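Local coordinates for protein bsobi restriction endonuclease (Geobacillus stearothermophilus, PDB 1DC1) that cuts double-stranded DNA as a homodimeric type II restriction endonuclease, recognising the degenerate sequence 5'-CYCGRG-3' and cleaving after its first cytosine, at residues D[11-14]-D[15-18]; D[142-145]-D[146-150]; D[256-259]-D[260-264]; D[284-287]-D[288-292]. All blocks are in the same frame, centred on the assembly; numbering follows the deposited sequence.

Contact 1: D[11-14]-D[15-18]; sequences LKSV and DDLK
The carboxylate of Asp16 is the flat group here, and it is bonded by the residues just before it in the loop, Lys12 and Ser13. Lys12 N reaches OD2 of Asp16 at 2.7 Å on the anti side, 21° out of the carboxylate plane. Ser13 N adds a weak bond to the same oxygen, while Ser13 OG makes another weak one to Asp16 OD1, at 3.2 Å. One sound bond and two weak ones, spread over both oxygens, probably limit its rotation. It gets there because CG of Asp16 lies beside its own backbone N (chi1 -84°), which folds the side chain back over the residues before it. Two overlapping beta turns shape this loop ahead of helix 21-53: Asp16 N bonds to Ser13 O at 2.9 Å, and Leu17 N to Val14 O at 3.2 Å. Next to the carboxylate, Leu11 and Leu17 cross at about a right angle, with Leu11 CD2 pressed 3.5 Å from Leu17 CD1, tighter than usual for two methyls. Leu11 CD2 also touches Asp16 CB at 3.7 Å. The ammonium of Lys12 turns away to the carbonyl of Glu8, and the carboxylate of Asp15 goes to His286 of helix 286-298.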
loop_
_atom_site.group_PDB
_atom_site.type_symbol
_atom_site.label_atom_id
_atom_site.label_comp_id
_atom_site.label_asym_id
_atom_site.label_seq_id
_atom_site.Cartn_x
_atom_site.Cartn_y
_atom_site.Cartn_z
ATOM N N LEU D 11 20.973 -3.975 20.277
ATOM C CA LEU D 11 19.801 -3.263 20.828
ATOM C C LEU D 11 19.845 -3.219 22.324
ATOM O O LEU D 11 19.792 -4.256 22.964
ATOM C CB LEU D 11 18.480 -3.957 20.498
ATOM C CG LEU D 11 18.242 -4.015 19.012
ATOM C CD1 LEU D 11 17.026 -4.883 18.738
ATOM C CD2 LEU D 11 18.088 -2.597 18.481
ATOM N N LYS D 12 19.888 -2.026 22.891
ATOM C CA LYS D 12 19.895 -1.917 24.338
ATOM C C LYS D 12 18.571 -1.350 24.852
ATOM O O LYS D 12 18.206 -1.541 26.011
ATOM C CB LYS D 12 21.067 -1.047 24.786
ATOM C CG LYS D 12 22.305 -1.198 23.909
ATOM C CD LYS D 12 22.815 -2.648 23.810
ATOM C CE LYS D 12 23.761 -2.817 22.596
ATOM N NZ LYS D 12 24.808 -3.860 22.805
ATOM N N SER D 13 17.838 -0.660 23.992
ATOM C CA SER D 13 16.560 -0.083 24.408
ATOM C C SER D 13 15.606 -0.079 23.213
ATOM O O SER D 13 16.038 -0.204 22.062
ATOM C CB SER D 13 16.754 1.352 24.938
ATOM O OG SER D 13 17.248 2.249 23.935
ATOM N N VAL D 14 14.310 0.054 23.511
ATOM C CA VAL D 14 13.261 0.063 22.489
ATOM C C VAL D 14 13.555 1.072 21.429
ATOM O O VAL D 14 13.385 0.797 20.244
ATOM C CB VAL D 14 11.883 0.465 23.034
ATOM C CG1 VAL D 14 10.924 0.851 21.899
ATOM C CG2 VAL D 14 11.298 -0.686 23.806
ATOM N N ASP D 15 13.998 2.252 21.829
ATOM C CA ASP D 15 14.189 3.235 20.785
ATOM C C ASP D 15 15.507 3.107 19.991
ATOM O O ASP D 15 15.754 3.861 19.053
ATOM C CB ASP D 15 13.848 4.679 21.298
ATOM C CG ASP D 15 12.341 5.113 20.997
ATOM O OD1 ASP D 15 11.442 4.248 20.785
ATOM O OD2 ASP D 15 12.068 6.340 20.965
ATOM N N ASP D 16 16.310 2.093 20.308
ATOM C CA ASP D 16 17.480 1.824 19.511
ATOM C C ASP D 16 16.926 1.365 18.133
ATOM O O ASP D 16 17.553 1.527 17.097
ATOM C CB ASP D 16 18.306 0.714 20.156
ATOM C CG ASP D 16 19.255 1.239 21.243
ATOM O OD1 ASP D 16 19.314 2.461 21.455
ATOM O OD2 ASP D 16 19.957 0.439 21.889
ATOM N N LEU D 17 15.720 0.823 18.123
ATOM C CA LEU D 17 15.092 0.360 16.887
ATOM C C LEU D 17 14.497 1.473 15.995
ATOM O O LEU D 17 14.306 1.296 14.806
ATOM C CB LEU D 17 13.975 -0.573 17.259
ATOM C CG LEU D 17 14.123 -2.091 17.191
ATOM C CD1 LEU D 17 15.340 -2.601 16.332
ATOM C CD2 LEU D 17 14.112 -2.518 18.638
ATOM N N LYS D 18 14.176 2.611 16.590
ATOM C CA LYS D 18 13.556 3.726 15.886
ATOM C C LYS D 18 14.417 4.387 14.778
ATOM O O LYS D 18 15.597 4.690 14.984
ATOM C CB LYS D 18 13.189 4.771 16.951
ATOM C CG LYS D 18 11.763 5.065 17.161
ATOM C CD LYS D 18 11.421 6.336 16.403
ATOM C CE LYS D 18 10.504 7.207 17.207
ATOM N NZ LYS D 18 9.658 7.973 16.261
#

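Contact 2: D[142-145]-D[146-150]; sequences LTRA and IISAL
Arg144 O is held twice by one residue: Ser148 N bonds to it at 2.9 Å in the ordinary helical way, and Ser148 OG adds a weak bond to Arg144 O at 3.3 Å. The hydroxyl oxygen in turn accepts a weak bond from Arg144 NH2, at 3.4 Å, so the hydroxyl bridges the carbonyl and the guanidinium of Arg144, weakly on both sides. Ser148 OG sits at the edge of the guanidinium, in its plane. One face of that group carries Ile147, whose CD1 stands 3.4 Å above the plane and off toward the rim, with the two side chains crossing at about a right angle. Arg144 leaves the helix with CG anti to its own N (chi1 179°), then bends at chi2 and chi3 to come back over the next turn: i to i+3 and i+4 packing along an amphipathic helix. Ile147 meets it with CG1 set between backbone N and carbonyl carbon (chi1 68°). The Arg144 guanidinium is fixed mainly by salt bridges to Glu181 and Asp177. The shortest backbone bond, Ile147 N to Thr143 O at 2.8 Å, is nearly straight. Helix 110-152 lies here between the sheet and helix 310-321: Thr143 and Ile147 face strand 184-191, through Ala184 and Ile187, and Ile147 also touches Tyr157 of strand 157-161, whereas Ala145 and Ala149 lie against helix 310-321.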
loop_
_atom_site.group_PDB
_atom_site.type_symbol
_atom_site.label_atom_id
_atom_site.label_comp_id
_atom_site.label_asym_id
_atom_site.label_seq_id
_atom_site.Cartn_x
_atom_site.Cartn_y
_atom_site.Cartn_z
ATOM N N LEU D 142 20.841 -5.887 2.205
ATOM C CA LEU D 142 21.036 -6.946 3.164
ATOM C C LEU D 142 22.048 -7.967 2.623
ATOM O O LEU D 142 22.901 -8.449 3.356
ATOM C CB LEU D 142 19.726 -7.654 3.473
ATOM C CG LEU D 142 19.903 -8.690 4.599
ATOM C CD1 LEU D 142 20.160 -7.940 5.896
ATOM C CD2 LEU D 142 18.678 -9.602 4.740
ATOM N N THR D 143 21.956 -8.305 1.337
ATOM C CA THR D 143 22.891 -9.262 0.744
ATOM C C THR D 143 24.332 -8.711 0.810
ATOM O O THR D 143 25.279 -9.449 1.105
ATOM C CB THR D 143 22.546 -9.570 -0.736
ATOM O OG1 THR D 143 21.316 -10.278 -0.797
ATOM C CG2 THR D 143 23.592 -10.456 -1.357
ATOM N N ARG D 144 24.495 -7.419 0.528
ATOM C CA ARG D 144 25.827 -6.808 0.574
ATOM C C ARG D 144 26.373 -6.961 1.986
ATOM O O ARG D 144 27.558 -7.265 2.155
ATOM C CB ARG D 144 25.757 -5.324 0.193
ATOM C CG ARG D 144 27.072 -4.590 0.236
ATOM C CD ARG D 144 27.905 -5.025 -0.967
ATOM N NE ARG D 144 28.980 -5.947 -0.578
ATOM C CZ ARG D 144 29.743 -6.654 -1.416
ATOM N NH1 ARG D 144 29.584 -6.584 -2.736
ATOM N NH2 ARG D 144 30.716 -7.392 -0.905
ATOM N N ALA D 145 25.529 -6.743 3.001
ATOM C CA ALA D 145 25.963 -6.890 4.403
ATOM C C ALA D 145 26.361 -8.364 4.733
ATOM O O ALA D 145 27.335 -8.616 5.434
ATOM C CB ALA D 145 24.864 -6.401 5.340
ATOM N N ILE D 146 25.611 -9.318 4.191
ATOM C CA ILE D 146 25.848 -10.740 4.374
ATOM C C ILE D 146 27.160 -11.152 3.697
ATOM O O ILE D 146 28.004 -11.758 4.344
ATOM C CB ILE D 146 24.676 -11.582 3.763
ATOM C CG1 ILE D 146 23.358 -11.321 4.560
ATOM C CG2 ILE D 146 25.113 -13.108 3.653
ATOM C CD1 ILE D 146 22.986 -12.401 5.507
ATOM N N ILE D 147 27.335 -10.849 2.411
ATOM C CA ILE D 147 28.589 -11.220 1.734
ATOM C C ILE D 147 29.811 -10.489 2.299
ATOM O O ILE D 147 30.875 -11.075 2.401
ATOM C CB ILE D 147 28.477 -11.137 0.153
ATOM C CG1 ILE D 147 28.313 -9.720 -0.374
ATOM C CG2 ILE D 147 27.275 -12.011 -0.287
ATOM C CD1 ILE D 147 28.066 -9.726 -1.868
ATOM N N SER D 148 29.665 -9.237 2.723
ATOM C CA SER D 148 30.804 -8.570 3.347
ATOM C C SER D 148 31.157 -9.249 4.663
ATOM O O SER D 148 32.336 -9.418 4.966
ATOM C CB SER D 148 30.521 -7.103 3.581
ATOM O OG SER D 148 30.790 -6.460 2.362
ATOM N N ALA D 149 30.157 -9.639 5.444
ATOM C CA ALA D 149 30.424 -10.351 6.681
ATOM C C ALA D 149 31.198 -11.665 6.399
ATOM O O ALA D 149 32.112 -12.016 7.145
ATOM C CB ALA D 149 29.127 -10.667 7.406
ATOM N N LEU D 150 30.836 -12.394 5.337
ATOM C CA LEU D 150 31.521 -13.660 4.970
ATOM C C LEU D 150 32.939 -13.319 4.520
ATOM O O LEU D 150 33.900 -13.989 4.936
ATOM C CB LEU D 150 30.802 -14.434 3.822
ATOM C CG LEU D 150 29.422 -15.027 4.195
ATOM C CD1 LEU D 150 28.593 -15.435 3.007
ATOM C CD2 LEU D 150 29.678 -16.212 5.054
#

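Contact 3: D[256-259]-D[260-264]; sequences TANT and ALTRI
Thr256 O takes the amide of Ala260 at 3.0 Å, one of the alpha-helical bonds in the middle of helix 247-270. This is the helix of the beta-alpha-beta unit that links strands 235-242 and 276-281 in the PD-(D/E)XK nuclease core. It also lies at the dimer interface, where Thr256 and Thr259 each hydrogen-bond their own counterpart in the second subunit and Thr259 OG1 also bonds to Lys255 O of that subunit. Ala257 O is bonded to Leu261 N at 2.8 Å, while CG of Leu261 rests 3.3 Å from Ala257 O. Ala257 and Ala260 touch Glu240, a predicted magnesium ligand on strand 235-242. Asn258 O has two donors in one residue: Thr262 N at 3.0 Å and Thr262 OG1 at 2.8 Å, arriving from opposite faces of the carbonyl plane. The hydroxyl is put there by a chi1 of -60°, which sets OG1 beside its own N and turns it back toward the preceding turn. A valine in place of Thr262 would probably leave Asn258 O with the backbone amide alone. The Asn258 amide turns to Gln295. At Thr259, the O accepts from Arg263 N; the arginine chain then runs out extended toward Glu291 and Asp251 of the second subunit, its CG passing 3.5 Å from Thr259 O and its NE 4.1 Å from Thr259 CG2.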
loop_
_atom_site.group_PDB
_atom_site.type_symbol
_atom_site.label_atom_id
_atom_site.label_comp_id
_atom_site.label_asym_id
_atom_site.label_seq_id
_atom_site.Cartn_x
_atom_site.Cartn_y
_atom_site.Cartn_z
ATOM N N THR D 256 1.148 -5.859 8.698
ATOM C CA THR D 256 1.123 -6.909 7.657
ATOM C C THR D 256 2.133 -8.038 7.961
ATOM O O THR D 256 1.783 -9.228 7.994
ATOM C CB THR D 256 1.425 -6.295 6.255
ATOM O OG1 THR D 256 0.621 -5.120 6.061
ATOM C CG2 THR D 256 1.153 -7.273 5.178
ATOM N N ALA D 257 3.379 -7.645 8.230
ATOM C CA ALA D 257 4.479 -8.575 8.530
ATOM C C ALA D 257 4.215 -9.377 9.789
ATOM O O ALA D 257 4.553 -10.556 9.850
ATOM C CB ALA D 257 5.811 -7.843 8.661
ATOM N N ASN D 258 3.609 -8.756 10.782
ATOM C CA ASN D 258 3.351 -9.473 11.972
ATOM C C ASN D 258 2.350 -10.603 11.719
ATOM O O ASN D 258 2.504 -11.667 12.297
ATOM C CB ASN D 258 2.899 -8.529 13.048
ATOM C CG ASN D 258 2.614 -9.254 14.322
ATOM O OD1 ASN D 258 3.523 -9.743 14.972
ATOM N ND2 ASN D 258 1.341 -9.370 14.665
ATOM N N THR D 259 1.353 -10.414 10.854
ATOM C CA THR D 259 0.442 -11.529 10.582
ATOM C C THR D 259 1.199 -12.563 9.809
ATOM O O THR D 259 1.035 -13.757 10.056
ATOM C CB THR D 259 -0.773 -11.120 9.794
ATOM O OG1 THR D 259 -1.521 -10.235 10.607
ATOM C CG2 THR D 259 -1.652 -12.298 9.455
ATOM N N ALA D 260 2.053 -12.127 8.886
ATOM C CA ALA D 260 2.840 -13.080 8.104
ATOM C C ALA D 260 3.704 -13.948 9.035
ATOM O O ALA D 260 3.765 -15.169 8.880
ATOM C CB ALA D 260 3.716 -12.359 7.101
ATOM N N LEU D 261 4.357 -13.331 10.013
ATOM C CA LEU D 261 5.206 -14.100 10.904
ATOM C C LEU D 261 4.390 -14.999 11.836
ATOM O O LEU D 261 4.851 -16.062 12.195
ATOM C CB LEU D 261 6.140 -13.152 11.659
ATOM C CG LEU D 261 7.157 -12.470 10.730
ATOM C CD1 LEU D 261 7.699 -11.228 11.416
ATOM C CD2 LEU D 261 8.336 -13.413 10.371
ATOM N N THR D 262 3.172 -14.594 12.183
ATOM C CA THR D 262 2.309 -15.393 13.013
ATOM C C THR D 262 1.793 -16.613 12.200
ATOM O O THR D 262 1.702 -17.724 12.718
ATOM C CB THR D 262 1.186 -14.530 13.548
ATOM O OG1 THR D 262 1.762 -13.448 14.322
ATOM C CG2 THR D 262 0.263 -15.371 14.394
ATOM N N ARG D 263 1.483 -16.425 10.926
ATOM C CA ARG D 263 1.080 -17.559 10.099
ATOM C C ARG D 263 2.238 -18.582 10.158
ATOM O O ARG D 263 2.015 -19.773 10.321
ATOM C CB ARG D 263 0.879 -17.114 8.638
ATOM C CG ARG D 263 -0.480 -16.479 8.387
ATOM C CD ARG D 263 -0.573 -15.792 7.021
ATOM N NE ARG D 263 -1.936 -15.312 6.675
ATOM C CZ ARG D 263 -2.246 -14.711 5.511
ATOM N NH1 ARG D 263 -1.315 -14.508 4.594
ATOM N NH2 ARG D 263 -3.493 -14.353 5.223
ATOM N N ILE D 264 3.481 -18.088 10.025
ATOM C CA ILE D 264 4.689 -18.925 10.030
ATOM C C ILE D 264 4.844 -19.719 11.325
ATOM O O ILE D 264 4.954 -20.952 11.298
ATOM C CB ILE D 264 5.975 -18.079 9.796
ATOM C CG1 ILE D 264 6.047 -17.644 8.329
ATOM C CG2 ILE D 264 7.229 -18.904 10.147
ATOM C CD1 ILE D 264 7.112 -16.516 8.015
#

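Contact 4: D[284-287]-D[288-292]; sequences IEHS and MAEEI. With nucleotides of chain B.
Ile284 and Met288 cross at about a right angle, and their meeting is the apolar centre of this turn: CE of Met288 lies 4.0 Å from Ile284 CG1. The other branch of the isoleucine, CG2, rests on Ala289 CB at 4.0 Å and reaches toward Ile292 CD1. Met288 brings its sulfur to the N-terminal end of the helix by an uncommon helical rotamer, CG between backbone N and carbonyl carbon (chi1 63°), and a bend at chi3 then returns the methyl to Ile284. On the way SD takes a weak but nearly straight bond from Glu285 N, at 3.7 Å. With a serine in place of Met288, Glu285 N would probably lose its sulfur acceptor and a gap would open beside Ile284. Further out, Glu285 is the N-cap residue and its O accepts from Ala289 N at 2.9 Å, the first turn of helix 286-298. On the polar flank the His286 ring, held by Asp15 through ND1, has Glu290 OE2 at its edge, 3.0 Å from His286 NE2, with ring and carboxylate planes 76° apart. Glu291 OE2 accepts from a water at 3.0 Å, whose link to Ser287 OG is doubtful because the serine has two conformers. Glu291 also takes a hydrogen bond from Trp254 and forms a salt bridge with Arg263 of the second subunit. This helix joins strands 276-281 and 303-306 as a beta-alpha-beta crossover of the nuclease core, and Ser287 in its first turn lies beside the phosphate of DA4 of chain B, OP1 near its CB.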
loop_
_atom_site.group_PDB
_atom_site.type_symbol
_atom_site.label_atom_id
_atom_site.label_comp_id
_atom_site.label_asym_id
_atom_site.label_seq_id
_atom_site.Cartn_x
_atom_site.Cartn_y
_atom_site.Cartn_z
ATOM N N ILE D 284 11.005 2.377 11.135
ATOM C CA ILE D 284 10.536 1.817 12.385
ATOM C C ILE D 284 10.173 2.971 13.320
ATOM O O ILE D 284 11.003 3.782 13.694
ATOM C CB ILE D 284 11.624 0.852 13.038
ATOM C CG1 ILE D 284 11.860 -0.353 12.114
ATOM C CG2 ILE D 284 11.134 0.307 14.424
ATOM C CD1 ILE D 284 12.853 -1.441 12.628
ATOM N N GLU D 285 8.889 3.025 13.654
ATOM C CA GLU D 285 8.302 4.042 14.518
ATOM C C GLU D 285 8.211 3.590 16.011
ATOM O O GLU D 285 8.376 2.409 16.314
ATOM C CB GLU D 285 6.924 4.413 13.906
ATOM C CG GLU D 285 7.112 5.122 12.533
ATOM C CD GLU D 285 7.806 6.466 12.729
ATOM O OE1 GLU D 285 7.127 7.369 13.218
ATOM O OE2 GLU D 285 9.007 6.616 12.457
ATOM N N HIS D 286 7.954 4.506 16.936
ATOM C CA HIS D 286 7.937 4.128 18.334
ATOM C C HIS D 286 6.988 2.998 18.775
ATOM O O HIS D 286 7.411 2.035 19.434
ATOM C CB HIS D 286 7.661 5.329 19.201
ATOM C CG HIS D 286 7.662 4.961 20.629
ATOM N ND1 HIS D 286 8.796 4.478 21.248
ATOM C CD2 HIS D 286 6.652 4.779 21.503
ATOM C CE1 HIS D 286 8.485 4.012 22.442
ATOM N NE2 HIS D 286 7.188 4.180 22.624
ATOM N N SER D 287 5.708 3.090 18.413
ATOM C CA SER D 287 4.730 2.062 18.806
ATOM C C SER D 287 5.123 0.676 18.351
ATOM O O SER D 287 5.162 -0.281 19.181
ATOM C CB SER D 287 3.371 2.342 18.229
ATOM O OG SER D 287 2.484 1.334 18.633
ATOM N N MET D 288 5.382 0.538 17.043
ATOM C CA MET D 288 5.832 -0.758 16.518
ATOM C C MET D 288 7.191 -1.221 17.153
ATOM O O MET D 288 7.411 -2.424 17.359
ATOM C CB MET D 288 5.913 -0.707 14.991
ATOM C CG MET D 288 6.910 0.278 14.401
ATOM S SD MET D 288 6.896 0.141 12.615
ATOM C CE MET D 288 7.986 -1.214 12.260
ATOM N N ALA D 289 8.081 -0.286 17.470
ATOM C CA ALA D 289 9.354 -0.613 18.109
ATOM C C ALA D 289 9.066 -1.265 19.447
ATOM O O ALA D 289 9.740 -2.224 19.816
ATOM C CB ALA D 289 10.236 0.648 18.316
ATOM N N GLU D 290 8.066 -0.759 20.170
ATOM C CA GLU D 290 7.697 -1.335 21.455
ATOM C C GLU D 290 7.221 -2.769 21.261
ATOM O O GLU D 290 7.577 -3.670 22.030
ATOM C CB GLU D 290 6.593 -0.523 22.078
ATOM C CG GLU D 290 7.054 0.843 22.539
ATOM C CD GLU D 290 7.421 0.862 24.032
ATOM O OE1 GLU D 290 7.774 -0.207 24.602
ATOM O OE2 GLU D 290 7.354 1.954 24.637
ATOM N N GLU D 291 6.419 -2.992 20.235
ATOM C CA GLU D 291 5.920 -4.339 19.997
ATOM C C GLU D 291 7.037 -5.308 19.582
ATOM O O GLU D 291 7.030 -6.489 19.981
ATOM C CB GLU D 291 4.841 -4.298 18.918
ATOM C CG GLU D 291 3.561 -3.730 19.439
ATOM C CD GLU D 291 2.537 -3.626 18.361
ATOM O OE1 GLU D 291 2.959 -3.658 17.188
ATOM O OE2 GLU D 291 1.324 -3.501 18.678
ATOM N N ILE D 292 7.978 -4.840 18.759
ATOM C CA ILE D 292 9.104 -5.686 18.325
ATOM C C ILE D 292 9.938 -6.051 19.552
ATOM O O ILE D 292 10.287 -7.206 19.734
ATOM C CB ILE D 292 10.017 -4.980 17.286
ATOM C CG1 ILE D 292 9.243 -4.809 15.975
ATOM C CG2 ILE D 292 11.348 -5.798 17.065
ATOM C CD1 ILE D 292 9.808 -3.762 15.064
ATOM P P DA B 4 1.331 4.782 15.983
ATOM O OP1 DA B 4 0.905 3.958 17.137
ATOM O OP2 DA B 4 2.720 4.658 15.436
ATOM O "O5'" DA B 4 0.294 4.532 14.790
ATOM C "C5'" DA B 4 -1.069 5.006 14.906
ATOM C "C4'" DA B 4 -1.748 5.038 13.559
ATOM O "O4'" DA B 4 -1.467 6.242 12.806
ATOM C "C3'" DA B 4 -1.400 3.862 12.665
ATOM O "O3'" DA B 4 -2.547 3.293 12.049
ATOM C "C2'" DA B 4 -0.651 4.522 11.523
ATOM C "C1'" DA B 4 -1.339 5.873 11.473
ATOM N N9 DA B 4 -0.623 6.926 10.766
ATOM C C8 DA B 4 0.701 7.173 10.745
ATOM N N7 DA B 4 1.047 8.102 9.893
ATOM C C5 DA B 4 -0.151 8.504 9.337
ATOM C C6 DA B 4 -0.459 9.425 8.330
ATOM N N6 DA B 4 0.471 10.098 7.662
ATOM N N1 DA B 4 -1.763 9.614 8.021
ATOM C C2 DA B 4 -2.666 8.899 8.652
ATOM N N3 DA B 4 -2.499 7.978 9.596
ATOM C C4 DA B 4 -1.193 7.829 9.898
HETATM O O HOH W 1 0.677 -0.677 19.447
#

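In the fold
Contacts 1 and 4 are neighbours, their centres about 9 Å apart: the loop before helix 21-53 packs on the first turns of helix 286-298, Val14 on Ala289. Contact 3, the most buried, lies about 16 Å between centres from contact 4, and both reach the second subunit. Contact 2 stands apart, about 23 to 26 Å between centres from the others, and no second subunit touches it. Contacts 1, 2 and 4 are partly buried; contact 1, with two exposed residues, is nearest the surface in character. In the loop a carboxylate accepts from backbone amides, next to turn bonds, whereas the helices add a hydroxyl-to-carbonyl bond, weak in contact 2 and sound in contact 3, and a methionine-centred apolar cluster in contact 4.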